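Local coordinates for nitrogenase molybdenum-iron protein beta chain (Clostridium pasteurianum, PDB 4WES), which forms part of nitrogenase component 1, binding an [8Fe-7S] cluster jointly with the alpha chain in the reduction of dinitrogen to ammonia, at residues Y160-T165 against K251-K256; E294-L299 against V425-A430. All blocks are in the same frame, centred on the assembly; numbering follows the deposited sequence. Where two conformers were deposited one is given.

Overall arrangement
Contacts 1 and 2 share no helix or strand: their centres are 34 Å apart and their nearest atoms about 20 Å. Contact 1 joins the end of helix 146-161 to helix 243-257, its segments packing on strands of both four-stranded parallel sheets, and no other chain touches it. Contact 2 pairs helices 290-305 and 426-448, which precede and follow the five-stranded parallel sheet, where a second beta chain and an alpha chain come close. Both are largely buried, but contact 1 has an exposed lysine that hydrogen-bonds a backbone oxygen on its solvent side, whereas contact 2 buries more surface (307 against 185 Å²) and relies on a CH-pi contact between an arginine stem and a tyrosine ring.

Contact 1: residues Y160-T165 against K251-K256; sequences YLSENT and KTLEKK
Ser162 and Leu253 meet where helix 146-161 gives way to a loop, against helix 243-257, the connecting helix of the beta-alpha-beta crossover from strand 237-241 to strand 261-264. The tight part of the contact is here. Ser162 CB lies 3.5 Å from Leu253 CD1, closer than usual for two carbons, and Ser162 OG is 3.6 Å from the same methyl. With Leu253 CG anti to the backbone N (chi1 -175°), the branch point is set, and a chi2 of 53° then turns CD1 onto Ser162. The hydroxyl of Ser162 touches the methyl while hydrogen-bonding to Thr232 OG1, which satisfies this buried group. Leu253 also packs on Val158, one turn back in helix 146-161.

The solvent side belongs to Lys256, where polar bonds replace close carbon packing; this exposed residue has its chain stretched out so that only its outer part reaches across. Its NZ donates to Ser162 O at 2.7 Å, approaching in the carbonyl plane on a lone pair, with a C=O...N angle of 143°. The same ammonium is hydrogen-bonded to Val158 O and Asn159 O, so it gathers carbonyls at the C-terminal end of helix 146-161, where the partial negative charge of the helix end would be expected to suit a cation. Solvent takes part as well: a water accepts from Lys256 NZ at 2.7 Å and donates, over a longer 3.3 Å, to Tyr160 O.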
# COMPACT_ATOMS: atom_id res chain seq x y z
N TYR B 160 27.39 -23.75 -23.21
CA TYR B 160 28.55 -24.28 -22.52
C TYR B 160 28.29 -25.46 -21.63
O TYR B 160 29.17 -26.30 -21.51
CB TYR B 160 29.19 -23.18 -21.66
CG TYR B 160 30.10 -22.22 -22.41
CD1 TYR B 160 29.59 -21.12 -23.09
CD2 TYR B 160 31.47 -22.42 -22.46
CE1 TYR B 160 30.42 -20.24 -23.76
CE2 TYR B 160 32.32 -21.55 -23.11
CZ TYR B 160 31.79 -20.45 -23.77
OH TYR B 160 32.65 -19.59 -24.39
N LEU B 161 27.11 -25.52 -20.99
CA LEU B 161 26.91 -26.48 -19.91
C LEU B 161 25.98 -27.66 -20.20
O LEU B 161 26.25 -28.78 -19.78
CB LEU B 161 26.46 -25.75 -18.65
CG LEU B 161 27.41 -24.68 -18.16
CD1 LEU B 161 26.85 -24.05 -16.91
CD2 LEU B 161 28.83 -25.17 -17.94
N SER B 162 24.85 -27.41 -20.86
CA SER B 162 23.83 -28.45 -20.95
C SER B 162 24.36 -29.67 -21.70
O SER B 162 24.92 -29.52 -22.78
CB SER B 162 22.61 -27.95 -21.68
OG SER B 162 22.05 -26.80 -21.03
N GLU B 163 24.12 -30.85 -21.16
CA GLU B 163 24.58 -32.08 -21.84
C GLU B 163 23.60 -33.22 -21.64
O GLU B 163 23.14 -33.46 -20.50
CB GLU B 163 25.98 -32.49 -21.41
CG GLU B 163 26.40 -33.84 -22.01
CD GLU B 163 27.86 -34.20 -21.79
OE1 GLU B 163 28.53 -33.54 -20.97
OE2 GLU B 163 28.32 -35.16 -22.44
N ASN B 164 23.25 -33.88 -22.74
CA ASN B 164 22.45 -35.09 -22.70
C ASN B 164 23.41 -36.26 -22.64
O ASN B 164 24.15 -36.49 -23.57
CB ASN B 164 21.60 -35.15 -23.96
CG ASN B 164 20.67 -36.35 -23.98
OD1 ASN B 164 20.96 -37.42 -23.42
ND2 ASN B 164 19.53 -36.17 -24.64
N THR B 165 23.44 -36.93 -21.50
CA THR B 165 24.35 -38.05 -21.28
C THR B 165 23.63 -39.38 -21.39
O THR B 165 24.22 -40.42 -21.10
CB THR B 165 25.00 -37.98 -19.91
OG1 THR B 165 23.98 -37.98 -18.90
CG2 THR B 165 25.79 -36.71 -19.77
N LYS B 251 15.01 -23.10 -27.03
CA LYS B 251 15.26 -23.56 -28.39
C LYS B 251 16.69 -24.06 -28.57
O LYS B 251 16.94 -25.05 -29.28
CB LYS B 251 14.94 -22.43 -29.38
CG LYS B 251 13.47 -22.08 -29.49
CD LYS B 251 13.18 -20.89 -30.40
CE LYS B 251 11.67 -20.68 -30.51
NZ LYS B 251 11.32 -19.51 -31.38
N THR B 252 17.63 -23.37 -27.96
CA THR B 252 19.03 -23.76 -28.05
C THR B 252 19.22 -25.13 -27.40
O THR B 252 19.94 -25.99 -27.92
CB THR B 252 19.95 -22.69 -27.41
OG1 THR B 252 19.75 -21.44 -28.08
CG2 THR B 252 21.42 -23.06 -27.51
N LEU B 253 18.56 -25.35 -26.26
CA LEU B 253 18.62 -26.62 -25.56
C LEU B 253 17.98 -27.74 -26.38
O LEU B 253 18.47 -28.89 -26.39
CB LEU B 253 17.96 -26.48 -24.19
CG LEU B 253 18.06 -27.71 -23.28
CD1 LEU B 253 19.47 -28.21 -23.09
CD2 LEU B 253 17.41 -27.38 -21.94
N GLU B 254 16.88 -27.43 -27.09
CA GLU B 254 16.28 -28.42 -27.96
C GLU B 254 17.27 -28.85 -29.06
O GLU B 254 17.45 -30.05 -29.35
CB GLU B 254 14.97 -27.91 -28.58
CG GLU B 254 14.27 -28.98 -29.42
CD GLU B 254 13.04 -28.50 -30.15
OE1 GLU B 254 12.07 -29.29 -30.22
OE2 GLU B 254 13.04 -27.35 -30.66
N LYS B 255 17.94 -27.87 -29.67
CA LYS B 255 18.86 -28.15 -30.75
C LYS B 255 20.07 -28.94 -30.23
O LYS B 255 20.52 -29.92 -30.87
CB LYS B 255 19.33 -26.87 -31.41
CG LYS B 255 18.27 -26.18 -32.23
CD LYS B 255 18.76 -24.82 -32.69
CE LYS B 255 17.63 -23.87 -33.04
NZ LYS B 255 16.78 -24.41 -34.13
N LYS B 256 20.61 -28.54 -29.09
CA LYS B 256 21.83 -29.15 -28.57
C LYS B 256 21.60 -30.55 -27.99
O LYS B 256 22.39 -31.46 -28.22
CB LYS B 256 22.46 -28.28 -27.50
CG LYS B 256 23.86 -28.71 -27.09
CD LYS B 256 24.36 -27.91 -25.90
CE LYS B 256 25.79 -28.28 -25.54
NZ LYS B 256 26.26 -27.71 -24.27
O HOH W 1 28.88 -28.39 -24.01

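Contact 2: residues E294-L299 against V425-A430; sequences EERGQL and VGYKGA
Arg296 and Tyr427 carry the contact between helices 290-305 and 426-448, whose segments here run in the same general direction with axes 8.7 Å apart. These helices precede and follow the five-stranded parallel sheet of a Rossmann-like domain. The main interaction is a CH-pi contact: Arg296 CB sits 3.6 Å from the centroid of the Tyr427 ring, only 4° off its normal. With Arg296 CG anti to the backbone N (chi1 -176°), that atom stays over the same ring, 3.5 Å from Tyr427 CE1. The guanidinium then turns 76° from the ring plane and presents its edge to Tyr427 OH.

Apolar contacts extend the interface along the helices. Leu299 CD2 approaches the ring edge, 4.0 Å from Tyr427 CD1, and lies 3.6 Å from Ala430 CB; Leu299 CD1 touches that same methyl. Nearer the backbone, Tyr427 CB meets Glu295 CB at 3.9 Å.

The polar link is indirect. A water donates to Glu295 OE1 at 2.7 Å and accepts from Lys428 N at 2.9 Å, tying the carboxylate to the first turn of helix 426-448. Glu295 OE1 also forms a salt bridge with Arg189. Asp274 OD1 ties together the far ends of the Arg296-Tyr427 pair, through a salt bridge from Arg296 NE and a hydrogen bond with Tyr427 OH, while Arg296 NH1 bonds to Met514 O of the alpha chain.

The chemistry implies that the arginine acts here through its aliphatic stem, its charge being answered by Asp274, while the Glu295 carboxylate reaches the facing helix through a water, any electrostatic effect there probably being modest.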
# COMPACT_ATOMS: atom_id res chain seq x y z
N GLU B 294 -7.57 -24.17 -4.15
CA GLU B 294 -8.07 -23.18 -3.18
C GLU B 294 -7.54 -21.79 -3.52
O GLU B 294 -8.28 -20.80 -3.46
CB GLU B 294 -7.68 -23.57 -1.74
CG GLU B 294 -8.29 -22.64 -0.73
CD GLU B 294 -7.75 -22.77 0.68
OE1 GLU B 294 -6.52 -22.88 0.85
OE2 GLU B 294 -8.58 -22.71 1.63
N GLU B 295 -6.24 -21.68 -3.80
CA GLU B 295 -5.64 -20.37 -4.13
C GLU B 295 -6.32 -19.72 -5.34
O GLU B 295 -6.64 -18.52 -5.33
CB GLU B 295 -4.16 -20.52 -4.46
CG GLU B 295 -3.26 -21.10 -3.43
CD GLU B 295 -1.87 -21.59 -3.91
OE1 GLU B 295 -1.39 -21.19 -4.98
OE2 GLU B 295 -1.22 -22.40 -3.12
N ARG B 296 -6.56 -20.52 -6.37
CA ARG B 296 -7.26 -20.00 -7.54
C ARG B 296 -8.63 -19.49 -7.15
O ARG B 296 -9.09 -18.42 -7.57
CB ARG B 296 -7.36 -21.04 -8.64
CG ARG B 296 -8.00 -20.50 -9.90
CD ARG B 296 -8.15 -21.59 -10.94
NE ARG B 296 -8.62 -21.09 -12.24
CZ ARG B 296 -9.86 -20.71 -12.55
NH1 ARG B 296 -10.87 -20.86 -11.68
NH2 ARG B 296 -10.12 -20.20 -13.74
N GLY B 297 -9.35 -20.28 -6.36
CA GLY B 297 -10.67 -19.88 -5.95
C GLY B 297 -10.72 -18.67 -5.04
O GLY B 297 -11.70 -17.93 -5.05
N GLN B 298 -9.67 -18.46 -4.25
CA GLN B 298 -9.55 -17.23 -3.48
C GLN B 298 -9.31 -16.04 -4.42
O GLN B 298 -9.85 -14.95 -4.18
CB GLN B 298 -8.41 -17.33 -2.46
CG GLN B 298 -8.70 -18.29 -1.31
CD GLN B 298 -7.47 -18.55 -0.49
OE1 GLN B 298 -6.37 -18.76 -1.03
NE2 GLN B 298 -7.62 -18.55 0.81
N LEU B 299 -8.49 -16.22 -5.44
CA LEU B 299 -8.32 -15.15 -6.42
C LEU B 299 -9.64 -14.81 -7.09
O LEU B 299 -10.00 -13.62 -7.18
CB LEU B 299 -7.31 -15.61 -7.49
CG LEU B 299 -7.19 -14.66 -8.68
CD1 LEU B 299 -6.78 -13.24 -8.29
CD2 LEU B 299 -6.26 -15.25 -9.73
N VAL B 425 3.56 -13.42 -9.85
CA VAL B 425 3.10 -14.57 -10.60
C VAL B 425 2.24 -15.51 -9.76
O VAL B 425 2.23 -15.46 -8.52
CB VAL B 425 4.29 -15.36 -11.19
CG1 VAL B 425 5.07 -14.50 -12.15
CG2 VAL B 425 5.18 -15.98 -10.10
N GLY B 426 1.55 -16.40 -10.45
CA GLY B 426 0.71 -17.38 -9.79
C GLY B 426 -0.59 -16.81 -9.26
O GLY B 426 -0.87 -15.62 -9.37
N TYR B 427 -1.42 -17.67 -8.68
CA TYR B 427 -2.63 -17.19 -8.04
C TYR B 427 -2.29 -16.32 -6.84
O TYR B 427 -2.95 -15.29 -6.61
CB TYR B 427 -3.54 -18.37 -7.65
CG TYR B 427 -3.82 -19.29 -8.80
CD1 TYR B 427 -4.49 -18.86 -9.94
CD2 TYR B 427 -3.44 -20.63 -8.77
CE1 TYR B 427 -4.75 -19.70 -11.03
CE2 TYR B 427 -3.69 -21.47 -9.83
CZ TYR B 427 -4.34 -21.02 -10.96
OH TYR B 427 -4.56 -21.87 -12.00
N LYS B 428 -1.24 -16.68 -6.11
CA LYS B 428 -0.79 -15.91 -4.97
C LYS B 428 -0.38 -14.48 -5.36
O LYS B 428 -0.74 -13.49 -4.71
CB LYS B 428 0.40 -16.63 -4.33
CG LYS B 428 1.05 -15.97 -3.13
CD LYS B 428 2.20 -16.73 -2.46
CE LYS B 428 2.80 -15.82 -1.37
NZ LYS B 428 4.11 -16.27 -0.80
N GLY B 429 0.40 -14.38 -6.43
CA GLY B 429 0.83 -13.08 -6.92
C GLY B 429 -0.32 -12.26 -7.47
O GLY B 429 -0.37 -11.04 -7.30
N ALA B 430 -1.28 -12.92 -8.11
CA ALA B 430 -2.45 -12.24 -8.62
C ALA B 430 -3.28 -11.63 -7.49
O ALA B 430 -3.78 -10.51 -7.63
CB ALA B 430 -3.30 -13.20 -9.44
O HOH W 2 -0.24 -19.39 -6.70